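Local atomic coordinates of Cap5O (Staphylococcus aureus, PDB entry 3OJO), a protein that probably oxidises UDP-N-acetylmannosamine as an NAD-dependent dehydrogenase, supplying a precursor for the bacterium's capsular polysaccharide. Residues Ala354-Val359 with Ile380-Ser385; Phe363-His366 with His370-Lys373; Asp330-Ser335 with Val359-Val364; Ala300-Thr305 with Phe404-Val409; Gln308-Leu313 with Pro348-Cys353. All blocks are in the same frame, centred on the assembly; numbering follows the deposited sequence.

Contact 1 of 5, residues Ala354-Val359 with Ile380-Ser385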
# COMPACT_ATOMS: atom_id res chain seq x y z
N ALA B 354 -9.35 29.77 13.71
CA ALA B 354 -8.47 29.29 12.65
C ALA B 354 -7.34 30.24 12.33
O ALA B 354 -7.56 31.44 12.21
CB ALA B 354 -9.27 29.03 11.40
N TYR B 355 -6.14 29.69 12.14
CA TYR B 355 -4.94 30.41 11.73
C TYR B 355 -4.32 29.73 10.50
O TYR B 355 -3.86 28.59 10.59
CB TYR B 355 -3.90 30.56 12.86
CG TYR B 355 -2.60 31.17 12.37
CD1 TYR B 355 -1.51 30.36 12.05
CD2 TYR B 355 -2.50 32.53 12.12
CE1 TYR B 355 -0.33 30.91 11.53
CE2 TYR B 355 -1.33 33.09 11.59
CZ TYR B 355 -0.24 32.27 11.32
OH TYR B 355 0.91 32.81 10.79
N ASP B 356 -4.29 30.44 9.36
CA ASP B 356 -3.64 29.97 8.14
C ASP B 356 -3.07 31.15 7.33
O ASP B 356 -3.84 31.97 6.82
CB ASP B 356 -4.52 29.03 7.29
CG ASP B 356 -3.74 28.18 6.31
OD1 ASP B 356 -4.06 26.98 6.17
OD2 ASP B 356 -2.85 28.72 5.63
N PRO B 357 -1.72 31.26 7.20
CA PRO B 357 -1.14 32.38 6.44
C PRO B 357 -1.41 32.34 4.93
O PRO B 357 -1.32 33.37 4.27
CB PRO B 357 0.36 32.26 6.73
CG PRO B 357 0.58 30.83 7.05
CD PRO B 357 -0.67 30.36 7.74
N HIS B 358 -1.72 31.14 4.40
CA HIS B 358 -1.99 30.91 2.98
C HIS B 358 -3.46 31.12 2.61
O HIS B 358 -3.75 31.38 1.45
CB HIS B 358 -1.53 29.50 2.59
CG HIS B 358 -0.07 29.27 2.84
ND1 HIS B 358 0.88 29.63 1.91
CD2 HIS B 358 0.55 28.75 3.92
CE1 HIS B 358 2.04 29.31 2.45
NE2 HIS B 358 1.89 28.77 3.65
N VAL B 359 -4.39 31.02 3.60
CA VAL B 359 -5.84 31.17 3.40
C VAL B 359 -6.32 32.62 3.68
O VAL B 359 -6.19 33.12 4.80
CB VAL B 359 -6.68 30.10 4.16
CG1 VAL B 359 -8.17 30.28 3.90
CG2 VAL B 359 -6.26 28.69 3.78
N ILE B 380 -2.55 21.44 15.05
CA ILE B 380 -1.89 21.48 13.74
C ILE B 380 -2.47 20.44 12.73
O ILE B 380 -2.30 19.23 12.89
CB ILE B 380 -0.35 21.52 13.80
CG1 ILE B 380 0.12 22.45 14.92
CG2 ILE B 380 0.21 21.92 12.42
CD1 ILE B 380 1.56 22.68 14.98
N LEU B 381 -3.16 20.97 11.71
CA LEU B 381 -3.88 20.21 10.69
C LEU B 381 -3.31 20.30 9.27
O LEU B 381 -3.71 19.49 8.43
CB LEU B 381 -5.38 20.56 10.69
CG LEU B 381 -6.13 20.51 12.01
CD1 LEU B 381 -7.51 20.99 11.80
CD2 LEU B 381 -6.13 19.11 12.61
N SER B 382 -2.34 21.23 9.03
CA SER B 382 -1.64 21.39 7.74
C SER B 382 -0.13 21.42 7.93
O SER B 382 0.33 21.92 8.94
CB SER B 382 -2.11 22.65 7.01
OG SER B 382 -3.51 22.58 6.78
N ASP B 383 0.62 20.88 6.97
CA ASP B 383 2.08 20.84 7.04
C ASP B 383 2.76 22.04 6.30
O ASP B 383 3.68 21.86 5.49
CB ASP B 383 2.65 19.45 6.64
CG ASP B 383 2.35 18.98 5.22
OD1 ASP B 383 1.57 19.67 4.51
OD2 ASP B 383 2.85 17.92 4.84
N HIS B 384 2.31 23.26 6.63
CA HIS B 384 2.86 24.50 6.09
C HIS B 384 4.30 24.67 6.57
O HIS B 384 4.59 24.40 7.74
CB HIS B 384 2.03 25.70 6.54
CG HIS B 384 0.64 25.72 5.97
ND1 HIS B 384 0.41 25.50 4.63
CD2 HIS B 384 -0.53 26.00 6.58
CE1 HIS B 384 -0.89 25.61 4.47
NE2 HIS B 384 -1.50 25.92 5.61
N SER B 385 5.20 25.10 5.66
CA SER B 385 6.64 25.34 5.92
C SER B 385 6.88 26.20 7.16
O SER B 385 7.80 25.92 7.93
CB SER B 385 7.30 25.97 4.71
OG SER B 385 7.47 25.01 3.68
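His-384 reaches across to Asp-356 and His-358 at the C-terminal ends of strands 351-355 and 377-380, two strands of the parallel sheet in the Rossmann-like UDP-binding domain. The main bond is a histidine-carboxylate pair: His-384 NE2 donates to Asp-356 OD1 at 2.8 Å. The acceptor lies close to the imidazole plane, whereas the donor comes in from above the carboxylate, so the two flat groups are turned steeply against each other, 73° apart. OD1 also takes the backbone N of Leu-323. Asp-356 OD2 closes an Asx turn, accepting His-358 N at 2.9 Å on its anti lone pair; this folds the chain back after Pro-357. One aspartate thus ties its own turn to the opposite loop.

The turn delivers His-358 to one face of the His-384 ring, with CG beside its own backbone N (chi1 -58°). The two histidine side chains pass in opposite senses, their ring planes inclined by 36°, while Glu-386 holds His-358 NE2. On the other face of His-384 lies CB of Ser-382, and ND1 is hydrogen-bonded to Asp-328 N. The closest approach of the two imidazoles is His-358 CD2 to His-384 ND1, 3.3 Å.

Contact 2 of 5, residues Phe363-His366 with His370-Lys373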
# COMPACT_ATOMS: atom_id res chain seq x y z
N PHE B 363 -13.20 34.91 7.93
CA PHE B 363 -13.15 34.25 9.24
C PHE B 363 -11.78 33.79 9.75
O PHE B 363 -11.61 33.61 10.95
CB PHE B 363 -14.16 33.10 9.31
CG PHE B 363 -14.08 32.06 8.23
CD1 PHE B 363 -14.90 32.12 7.11
CD2 PHE B 363 -13.21 30.98 8.35
CE1 PHE B 363 -14.83 31.15 6.11
CE2 PHE B 363 -13.14 30.01 7.35
CZ PHE B 363 -13.95 30.10 6.24
N VAL B 364 -10.81 33.59 8.84
CA VAL B 364 -9.45 33.13 9.17
C VAL B 364 -8.68 34.25 9.85
O VAL B 364 -8.65 35.37 9.33
CB VAL B 364 -8.69 32.60 7.92
CG1 VAL B 364 -7.32 32.03 8.28
CG2 VAL B 364 -9.52 31.57 7.15
N GLU B 365 -8.06 33.96 11.01
CA GLU B 365 -7.24 34.93 11.73
C GLU B 365 -5.88 35.07 11.04
O GLU B 365 -5.15 34.08 10.87
CB GLU B 365 -7.13 34.59 13.23
CG GLU B 365 -6.32 35.58 14.07
CD GLU B 365 -6.56 37.07 13.91
OE1 GLU B 365 -7.74 37.50 13.89
OE2 GLU B 365 -5.56 37.82 13.86
N HIS B 366 -5.57 36.31 10.63
CA HIS B 366 -4.37 36.69 9.90
C HIS B 366 -3.10 36.76 10.78
O HIS B 366 -2.00 36.51 10.27
CB HIS B 366 -4.61 38.00 9.11
CG HIS B 366 -5.89 38.01 8.31
ND1 HIS B 366 -6.94 38.88 8.62
CD2 HIS B 366 -6.26 37.27 7.23
CE1 HIS B 366 -7.89 38.63 7.73
NE2 HIS B 366 -7.53 37.66 6.88
N HIS B 370 -2.64 36.90 18.05
CA HIS B 370 -4.06 37.19 18.25
C HIS B 370 -4.87 35.88 18.24
O HIS B 370 -5.83 35.75 19.02
CB HIS B 370 -4.56 38.16 17.17
CG HIS B 370 -5.75 38.99 17.59
ND1 HIS B 370 -7.04 38.50 17.51
CD2 HIS B 370 -5.79 40.27 18.04
CE1 HIS B 370 -7.83 39.48 17.93
NE2 HIS B 370 -7.12 40.56 18.26
N ALA B 371 -4.48 34.91 17.37
CA ALA B 371 -5.13 33.60 17.22
C ALA B 371 -4.88 32.67 18.42
O ALA B 371 -5.82 32.00 18.85
CB ALA B 371 -4.70 32.93 15.93
N VAL B 372 -3.64 32.63 18.94
CA VAL B 372 -3.26 31.80 20.10
C VAL B 372 -3.72 32.39 21.45
O VAL B 372 -3.65 31.70 22.48
CB VAL B 372 -1.75 31.41 20.12
CG1 VAL B 372 -1.37 30.61 18.88
CG2 VAL B 372 -0.85 32.62 20.30
N LYS B 373 -4.17 33.67 21.44
CA LYS B 373 -4.63 34.42 22.60
C LYS B 373 -5.71 33.71 23.43
O LYS B 373 -6.85 33.53 22.99
CB LYS B 373 -5.02 35.87 22.23
CG LYS B 373 -5.27 36.83 23.41
CD LYS B 373 -4.02 37.13 24.25
CE LYS B 373 -4.34 37.74 25.59
NZ LYS B 373 -3.18 37.71 26.51
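Glu-365 packs against His-370 and Ala-371 of the short helix 368-372, using both its aliphatic stem and its carboxylate. The stem meets Ala-371: CG of Glu-365 is 3.6 Å from CB of Ala-371, and Glu-365 CB is a little farther from the same methyl. Beyond this apolar patch the glutamate and histidine side chains cross at about a right angle, although their flat ends are inclined by only 25°. Glu-365 OE2 comes within 3.5 Å of His-370 CB, and Glu-365 OE1 stands 3.8 Å from His-370 ND1, merely in van der Waals proximity.

A bend in the glutamate chain accounts for this double use. CG runs anti to the backbone N (chi1 -178°), carrying the stem out to the alanine, and the kink at chi2 (46°) then brings the acid group back toward its own chain. There OE2 accepts the backbone N of Asp-367, which holds that end of the carboxylate. Asp-367, just before the helix, in turn receives His-370 N on its OD2 in the manner of an N-cap, and so is bonded to both segments.

Further out, Glu-365 pairs through its backbone with Ala-354 of the edge strand 351-355. Ala-371 packs on Cys-353 and Tyr-355 of that strand, so the short helix and the loop before it lie together along this side of the parallel sheet of the Rossmann-like UDP-binding domain.

Contact 3 of 5, residues Asp330-Ser335 with Val359-Val364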
# COMPACT_ATOMS: atom_id res chain seq x y z
N ASP B 330 -3.07 27.37 -1.07
CA ASP B 330 -4.21 28.17 -0.62
C ASP B 330 -5.59 27.48 -0.87
O ASP B 330 -6.65 28.10 -0.72
CB ASP B 330 -4.15 29.59 -1.23
CG ASP B 330 -4.55 29.70 -2.70
OD1 ASP B 330 -5.36 30.61 -3.03
OD2 ASP B 330 -4.04 28.90 -3.52
N ASP B 331 -5.54 26.18 -1.24
CA ASP B 331 -6.70 25.35 -1.56
C ASP B 331 -7.39 24.75 -0.32
O ASP B 331 -6.87 23.82 0.31
CB ASP B 331 -6.31 24.27 -2.59
CG ASP B 331 -7.40 23.98 -3.59
OD1 ASP B 331 -7.56 24.78 -4.54
OD2 ASP B 331 -8.07 22.94 -3.45
N ILE B 332 -8.56 25.31 0.03
CA ILE B 332 -9.41 24.90 1.15
C ILE B 332 -10.47 23.87 0.68
O ILE B 332 -11.23 23.33 1.49
CB ILE B 332 -10.04 26.16 1.80
CG1 ILE B 332 -10.30 25.96 3.30
CG2 ILE B 332 -11.30 26.66 1.06
CD1 ILE B 332 -10.42 27.28 4.11
N ARG B 333 -10.52 23.64 -0.65
CA ARG B 333 -11.45 22.73 -1.33
C ARG B 333 -11.14 21.30 -0.94
O ARG B 333 -9.99 20.87 -1.05
CB ARG B 333 -11.33 22.89 -2.87
CG ARG B 333 -11.84 24.21 -3.44
CD ARG B 333 -11.71 24.26 -4.95
NE ARG B 333 -10.39 24.74 -5.37
CZ ARG B 333 -10.06 25.04 -6.63
NH1 ARG B 333 -10.95 24.92 -7.60
NH2 ARG B 333 -8.84 25.48 -6.91
N GLU B 334 -12.18 20.58 -0.49
CA GLU B 334 -12.11 19.18 -0.06
C GLU B 334 -10.95 18.97 0.91
O GLU B 334 -10.05 18.18 0.65
CB GLU B 334 -12.02 18.22 -1.28
CG GLU B 334 -13.35 18.00 -1.99
CD GLU B 334 -14.30 17.11 -1.22
OE1 GLU B 334 -14.09 15.88 -1.22
OE2 GLU B 334 -15.23 17.65 -0.58
N SER B 335 -10.94 19.75 2.00
CA SER B 335 -9.88 19.74 3.01
C SER B 335 -10.32 19.06 4.32
O SER B 335 -11.33 19.45 4.93
CB SER B 335 -9.41 21.17 3.28
OG SER B 335 -8.82 21.33 4.55
N VAL B 359 -4.39 31.02 3.60
CA VAL B 359 -5.84 31.17 3.40
C VAL B 359 -6.32 32.62 3.68
O VAL B 359 -6.19 33.12 4.80
CB VAL B 359 -6.68 30.10 4.16
CG1 VAL B 359 -8.17 30.28 3.90
CG2 VAL B 359 -6.26 28.69 3.78
N GLU B 360 -6.89 33.27 2.64
CA GLU B 360 -7.35 34.66 2.71
C GLU B 360 -8.82 34.90 3.10
O GLU B 360 -9.26 36.05 3.06
CB GLU B 360 -6.96 35.43 1.43
CG GLU B 360 -5.77 36.36 1.59
CD GLU B 360 -4.41 35.68 1.70
OE1 GLU B 360 -3.80 35.76 2.79
OE2 GLU B 360 -3.97 35.06 0.70
N LEU B 361 -9.56 33.86 3.53
CA LEU B 361 -10.97 34.00 3.95
C LEU B 361 -11.18 35.03 5.09
O LEU B 361 -10.26 35.33 5.85
CB LEU B 361 -11.60 32.64 4.32
CG LEU B 361 -12.35 31.81 3.26
CD1 LEU B 361 -12.99 32.66 2.18
CD2 LEU B 361 -11.51 30.72 2.71
N ASP B 362 -12.41 35.57 5.17
CA ASP B 362 -12.81 36.58 6.16
C ASP B 362 -12.60 36.08 7.61
O ASP B 362 -11.88 36.72 8.39
CB ASP B 362 -14.29 36.99 5.93
CG ASP B 362 -14.56 37.91 4.75
OD1 ASP B 362 -14.03 39.04 4.74
OD2 ASP B 362 -15.38 37.54 3.87
N PHE B 363 -13.20 34.91 7.93
CA PHE B 363 -13.15 34.25 9.24
C PHE B 363 -11.78 33.79 9.75
O PHE B 363 -11.61 33.61 10.95
CB PHE B 363 -14.16 33.10 9.31
CG PHE B 363 -14.08 32.06 8.23
CD1 PHE B 363 -14.90 32.12 7.11
CD2 PHE B 363 -13.21 30.98 8.35
CE1 PHE B 363 -14.83 31.15 6.11
CE2 PHE B 363 -13.14 30.01 7.35
CZ PHE B 363 -13.95 30.10 6.24
N VAL B 364 -10.81 33.59 8.84
CA VAL B 364 -9.45 33.13 9.17
C VAL B 364 -8.68 34.25 9.85
O VAL B 364 -8.65 35.37 9.33
CB VAL B 364 -8.69 32.60 7.92
CG1 VAL B 364 -7.32 32.03 8.28
CG2 VAL B 364 -9.52 31.57 7.15
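Ile-332 meets Val-359 and Leu-361 through a single methyl, CD1, and this small apolar cluster joins two loops at the C-terminal ends of strands 317-321 and 351-355, neighbours in the parallel sheet of the UDP-binding domain. The isoleucine is extended: CG1 lies anti to its backbone N (chi1 -151°) and chi2 is also near anti, which pushes CD1 to the far end of the side chain, while CG2 is left in the crowded position between N and the carbonyl carbon. Val-359 CG1, itself anti to the valine's backbone N, receives Ile-332 CD1 at 3.8 Å, the two side chains crossing at about a right angle. Leu-361 approaches differently. It and Ile-332 reach toward each other tip to tip, with Leu-361 CD2 3.9 Å from Ile-332 CD1. The leucine is modelled with torsions off the staggered values (chi1 -92°, chi2 -28°), and its CB lies over one face of the Phe-363 ring.

Around this cluster, Ile-332 and Val-364 both rest on Leu-323, and Val-359 on Thr-324. The loop 330-335 also carries the cofactor contact: Arg-333 NH1 makes a salt bridge with a phosphate oxygen of NAD. Ser-335, at the N-cap of helix 336-346, ends the loop. The guanidinium of Arg-333 is steadied by Asp-331, which it grips side-on with its edge, Arg-333 NE at 2.9 Å and NH2 at 2.8 Å both converging on the one oxygen, Asp-331 OD1.

Contact 4 of 5, residues Ala300-Thr305 with Phe404-Val409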
# COMPACT_ATOMS: atom_id res chain seq x y z
N ALA B 300 -13.37 13.26 12.55
CA ALA B 300 -14.10 12.96 13.80
C ALA B 300 -13.17 12.40 14.90
O ALA B 300 -13.36 12.72 16.08
CB ALA B 300 -15.24 11.98 13.52
N TYR B 301 -12.16 11.60 14.51
CA TYR B 301 -11.15 11.04 15.42
C TYR B 301 -10.32 12.17 16.05
O TYR B 301 -10.03 12.13 17.24
CB TYR B 301 -10.26 10.00 14.68
CG TYR B 301 -9.16 9.42 15.55
CD1 TYR B 301 -9.42 8.38 16.43
CD2 TYR B 301 -7.88 9.96 15.53
CE1 TYR B 301 -8.43 7.88 17.26
CE2 TYR B 301 -6.87 9.46 16.36
CZ TYR B 301 -7.15 8.42 17.22
OH TYR B 301 -6.16 7.94 18.03
N VAL B 302 -9.93 13.17 15.23
CA VAL B 302 -9.16 14.35 15.65
C VAL B 302 -10.04 15.20 16.60
O VAL B 302 -9.57 15.61 17.66
CB VAL B 302 -8.64 15.15 14.42
CG1 VAL B 302 -8.09 16.53 14.80
CG2 VAL B 302 -7.58 14.35 13.67
N VAL B 303 -11.32 15.41 16.23
CA VAL B 303 -12.30 16.16 17.02
C VAL B 303 -12.51 15.48 18.41
O VAL B 303 -12.43 16.17 19.43
CB VAL B 303 -13.63 16.40 16.23
CG1 VAL B 303 -14.74 16.96 17.13
CG2 VAL B 303 -13.40 17.34 15.04
N ASP B 304 -12.69 14.15 18.44
CA ASP B 304 -12.86 13.38 19.67
C ASP B 304 -11.62 13.49 20.57
O ASP B 304 -11.75 13.60 21.79
CB ASP B 304 -13.22 11.91 19.36
CG ASP B 304 -12.95 10.94 20.51
OD1 ASP B 304 -13.69 10.99 21.52
OD2 ASP B 304 -11.96 10.16 20.41
N THR B 305 -10.43 13.47 19.96
CA THR B 305 -9.16 13.60 20.68
C THR B 305 -9.04 15.03 21.27
O THR B 305 -8.61 15.18 22.42
CB THR B 305 -7.98 13.20 19.79
OG1 THR B 305 -8.23 11.89 19.26
CG2 THR B 305 -6.66 13.21 20.52
N PHE B 404 -1.15 19.68 19.67
CA PHE B 404 -1.47 18.37 19.12
C PHE B 404 -1.29 18.47 17.60
O PHE B 404 -2.11 19.08 16.89
CB PHE B 404 -2.87 17.83 19.50
CG PHE B 404 -3.19 16.48 18.89
CD1 PHE B 404 -2.21 15.51 18.73
CD2 PHE B 404 -4.49 16.18 18.48
CE1 PHE B 404 -2.50 14.28 18.14
CE2 PHE B 404 -4.78 14.94 17.91
CZ PHE B 404 -3.79 14.00 17.75
N ASP B 405 -0.17 17.92 17.12
CA ASP B 405 0.22 17.98 15.72
C ASP B 405 -0.17 16.69 14.99
O ASP B 405 0.45 15.65 15.20
CB ASP B 405 1.71 18.32 15.61
CG ASP B 405 2.24 18.60 14.23
OD1 ASP B 405 1.43 18.80 13.30
OD2 ASP B 405 3.47 18.63 14.07
N THR B 406 -1.22 16.78 14.15
CA THR B 406 -1.74 15.66 13.37
C THR B 406 -0.91 15.40 12.11
O THR B 406 -1.13 14.39 11.45
CB THR B 406 -3.24 15.89 13.03
OG1 THR B 406 -3.36 16.92 12.07
CG2 THR B 406 -4.08 16.18 14.24
N LYS B 407 0.03 16.32 11.78
CA LYS B 407 0.89 16.26 10.58
C LYS B 407 2.38 15.98 10.84
O LYS B 407 3.10 15.70 9.88
CB LYS B 407 0.73 17.55 9.73
CG LYS B 407 -0.64 17.76 9.09
CD LYS B 407 -0.96 16.73 7.99
CE LYS B 407 -0.26 16.97 6.68
NZ LYS B 407 -0.81 16.09 5.62
N ASN B 408 2.84 16.06 12.12
CA ASN B 408 4.24 15.86 12.53
C ASN B 408 5.19 16.83 11.77
O ASN B 408 6.23 16.43 11.23
CB ASN B 408 4.66 14.38 12.44
CG ASN B 408 5.98 14.05 13.09
OD1 ASN B 408 6.34 14.57 14.15
ND2 ASN B 408 6.72 13.16 12.48
N VAL B 409 4.77 18.11 11.71
CA VAL B 409 5.45 19.19 10.99
C VAL B 409 6.47 19.98 11.84
O VAL B 409 7.51 20.38 11.30
CB VAL B 409 4.43 20.09 10.22
CG1 VAL B 409 3.60 20.97 11.16
CG2 VAL B 409 5.11 20.93 9.15
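Thr-305 and Phe-404 meet because each sends its contacting group away from its own backbone N. In the threonine, chi1 of -53° puts CG2 anti to N and turned to the strand; in the phenylalanine, CG itself takes that place (chi1 179°) and the ring extends to the helix. CG2 of Thr-305 lies 3.7 Å from CE2 of Phe-404, approaching the ring obliquely as the side chains cross at about a right angle. The same threonine torsion lays OG1 back along the helix, where Thr-305 OG1 donates to Tyr-301 O at 2.7 Å. OG1 is thereby bonded within the helix, and the methyl faces the Phe-404 ring. The backbone N of Thr-305 also binds Tyr-301 O, from the opposite face of the carbonyl plane.

One turn earlier Val-302 straddles the methyl of Thr-406: CG2 of the valine is 4.0 Å from Thr-406 CG2, and CG1 is almost as near. The contact lays helix 286-312 against one face of the five-stranded parallel sheet of this Rossmann-like domain, where Val-302 and Val-303 also touch Ile-340 of the adjacent helix 336-346. Thr-406 CG2 in addition covers one face of the Phe-404 ring, 3.9 Å above its plane, and its hydroxyl is bonded to Ile-380 O. Asp-405, the last residue of the strand, shapes the turn that follows. Asp-405 OD1 receives Lys-407 N at 3.2 Å in an Asx turn, and Asp-405 OD2 takes Val-409 N at 2.7 Å as well as Val-410 N and the hydroxyl of Tyr-419.

Contact 5 of 5, residues Gln308-Leu313 with Pro348-Cys353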
# COMPACT_ATOMS: atom_id res chain seq x y z
N GLN B 308 -11.30 15.62 24.34
CA GLN B 308 -10.66 15.01 25.51
C GLN B 308 -9.53 15.87 26.08
O GLN B 308 -9.35 15.88 27.30
CB GLN B 308 -10.14 13.61 25.17
CG GLN B 308 -11.24 12.56 25.09
CD GLN B 308 -10.74 11.25 24.53
OE1 GLN B 308 -11.20 10.78 23.49
NE2 GLN B 308 -9.79 10.64 25.21
N ILE B 309 -8.75 16.57 25.23
CA ILE B 309 -7.65 17.44 25.66
C ILE B 309 -8.24 18.64 26.41
O ILE B 309 -7.78 18.99 27.50
CB ILE B 309 -6.74 17.88 24.47
CG1 ILE B 309 -6.01 16.67 23.82
CG2 ILE B 309 -5.73 18.97 24.90
CD1 ILE B 309 -5.55 16.89 22.33
N ILE B 310 -9.28 19.25 25.81
CA ILE B 310 -10.00 20.41 26.30
C ILE B 310 -10.81 20.11 27.58
O ILE B 310 -11.12 21.04 28.32
CB ILE B 310 -10.79 21.06 25.11
CG1 ILE B 310 -10.33 22.49 24.83
CG2 ILE B 310 -12.32 20.91 25.18
CD1 ILE B 310 -8.92 22.61 24.27
N LYS B 311 -11.12 18.83 27.83
CA LYS B 311 -11.83 18.35 29.03
C LYS B 311 -10.85 18.39 30.21
O LYS B 311 -11.19 18.94 31.27
CB LYS B 311 -12.38 16.93 28.80
CG LYS B 311 -13.00 16.29 30.04
CD LYS B 311 -12.92 14.74 30.04
CE LYS B 311 -11.53 14.12 29.96
NZ LYS B 311 -10.62 14.61 31.03
N ALA B 312 -9.63 17.85 30.02
CA ALA B 312 -8.56 17.81 31.02
C ALA B 312 -7.98 19.20 31.34
O ALA B 312 -7.31 19.35 32.37
CB ALA B 312 -7.45 16.88 30.54
N LEU B 313 -8.22 20.21 30.49
CA LEU B 313 -7.71 21.56 30.70
C LEU B 313 -8.81 22.62 30.92
O LEU B 313 -9.97 22.41 30.55
CB LEU B 313 -6.80 21.98 29.52
CG LEU B 313 -5.44 21.28 29.38
CD1 LEU B 313 -4.87 21.50 27.99
CD2 LEU B 313 -4.46 21.78 30.42
N PRO B 348 -20.52 22.64 20.57
CA PRO B 348 -20.59 23.54 21.73
C PRO B 348 -19.54 23.09 22.75
O PRO B 348 -19.02 21.98 22.65
CB PRO B 348 -22.03 23.38 22.23
CG PRO B 348 -22.46 22.03 21.75
CD PRO B 348 -21.57 21.59 20.63
N ASP B 349 -19.21 23.95 23.73
CA ASP B 349 -18.19 23.69 24.76
C ASP B 349 -16.76 23.81 24.16
O ASP B 349 -15.78 23.49 24.84
CB ASP B 349 -18.39 22.33 25.51
CG ASP B 349 -19.83 21.93 25.83
OD1 ASP B 349 -20.51 22.67 26.59
OD2 ASP B 349 -20.26 20.85 25.36
N ILE B 350 -16.65 24.25 22.88
CA ILE B 350 -15.40 24.48 22.16
C ILE B 350 -15.51 25.78 21.37
O ILE B 350 -16.42 25.93 20.54
CB ILE B 350 -14.93 23.29 21.25
CG1 ILE B 350 -14.65 22.01 22.06
CG2 ILE B 350 -13.69 23.67 20.47
CD1 ILE B 350 -14.83 20.76 21.31
N GLU B 351 -14.58 26.72 21.63
CA GLU B 351 -14.44 28.01 20.96
C GLU B 351 -13.27 27.87 19.98
O GLU B 351 -12.12 27.73 20.38
CB GLU B 351 -14.21 29.13 21.99
CG GLU B 351 -14.73 30.48 21.54
CD GLU B 351 -13.66 31.43 21.04
OE1 GLU B 351 -12.75 31.79 21.84
OE2 GLU B 351 -13.75 31.87 19.87
N VAL B 352 -13.58 27.82 18.68
CA VAL B 352 -12.56 27.61 17.64
C VAL B 352 -12.06 28.90 17.00
O VAL B 352 -12.83 29.84 16.79
CB VAL B 352 -12.96 26.52 16.61
CG1 VAL B 352 -13.80 25.45 17.27
CG2 VAL B 352 -13.68 27.12 15.42
N CYS B 353 -10.78 28.92 16.66
CA CYS B 353 -10.13 30.04 16.02
C CYS B 353 -9.12 29.50 15.00
O CYS B 353 -8.17 28.81 15.37
CB CYS B 353 -9.48 30.94 17.07
SG CYS B 353 -8.55 32.35 16.42
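Ile-310 and Ile-350 make the apolar heart of a small contact that buries only 71 Å² in all. The methyl CG2 of Ile-310 rests against CG1 of Ile-350 at 4.0 Å, the two branched side chains crossing obliquely. Ile-310 is well enclosed: besides Ile-350 it touches Leu-377 of the sheet interior. Its chi1 of -118° lies away from the staggered values, a setting that a model at this resolution may not define closely. Ile-350 is more conventional. Its CG1 lies beside its own backbone N (chi1 -62°) and is directed to the helix, and the residue also packs on Val-318.

This packing joins the last part of helix 286-312 to the start of strand 351-355, an outermost strand of the parallel sheet. Strand 317-321, helix 336-346 and strand 351-355 form a beta-alpha-beta unit with the two strands side by side, and Glu-351 and Cys-353 bond through their backbones to Val-318. Along the edge strand itself, Val-352 packs on helix 336-346 through Tyr-341 and Leu-344.

On the solvent side the contact thins quickly. Asp-349 has a positive phi (74°) at the turn into the strand, and it comes near the helix only through its carbonyl, Asp-349 O lying 4.3 Å from Ile-310 CG2. Its carboxylate is turned out from the helix, and in the crystal the residue touches a neighbouring molecule. On the helix side, Leu-313 N makes a weak bond of 3.3 Å to Ile-309 O.

From the N terminus, helix 286-312 supplies the first partners of contacts 4 and 5. Contact 4 forms the widest loop, reaching strand 402-405, and the other four all close within its span. Contact 5 closes first, at the start of strand 351-355, but only after contact 3 has opened at 330-335, so these two cross. Contact 3 also crosses contact 1, sharing Val-359. Contact 2 begins on the last residues of contact 3, and its short loop lies wholly within contact 1, which closes after strand 377-380. Together contacts 1 and 3 tie loops at the C-terminal strand ends, contact 2 ties helix 368-372 to the loop before it, and contacts 4 and 5 seat the long helix on the sheet.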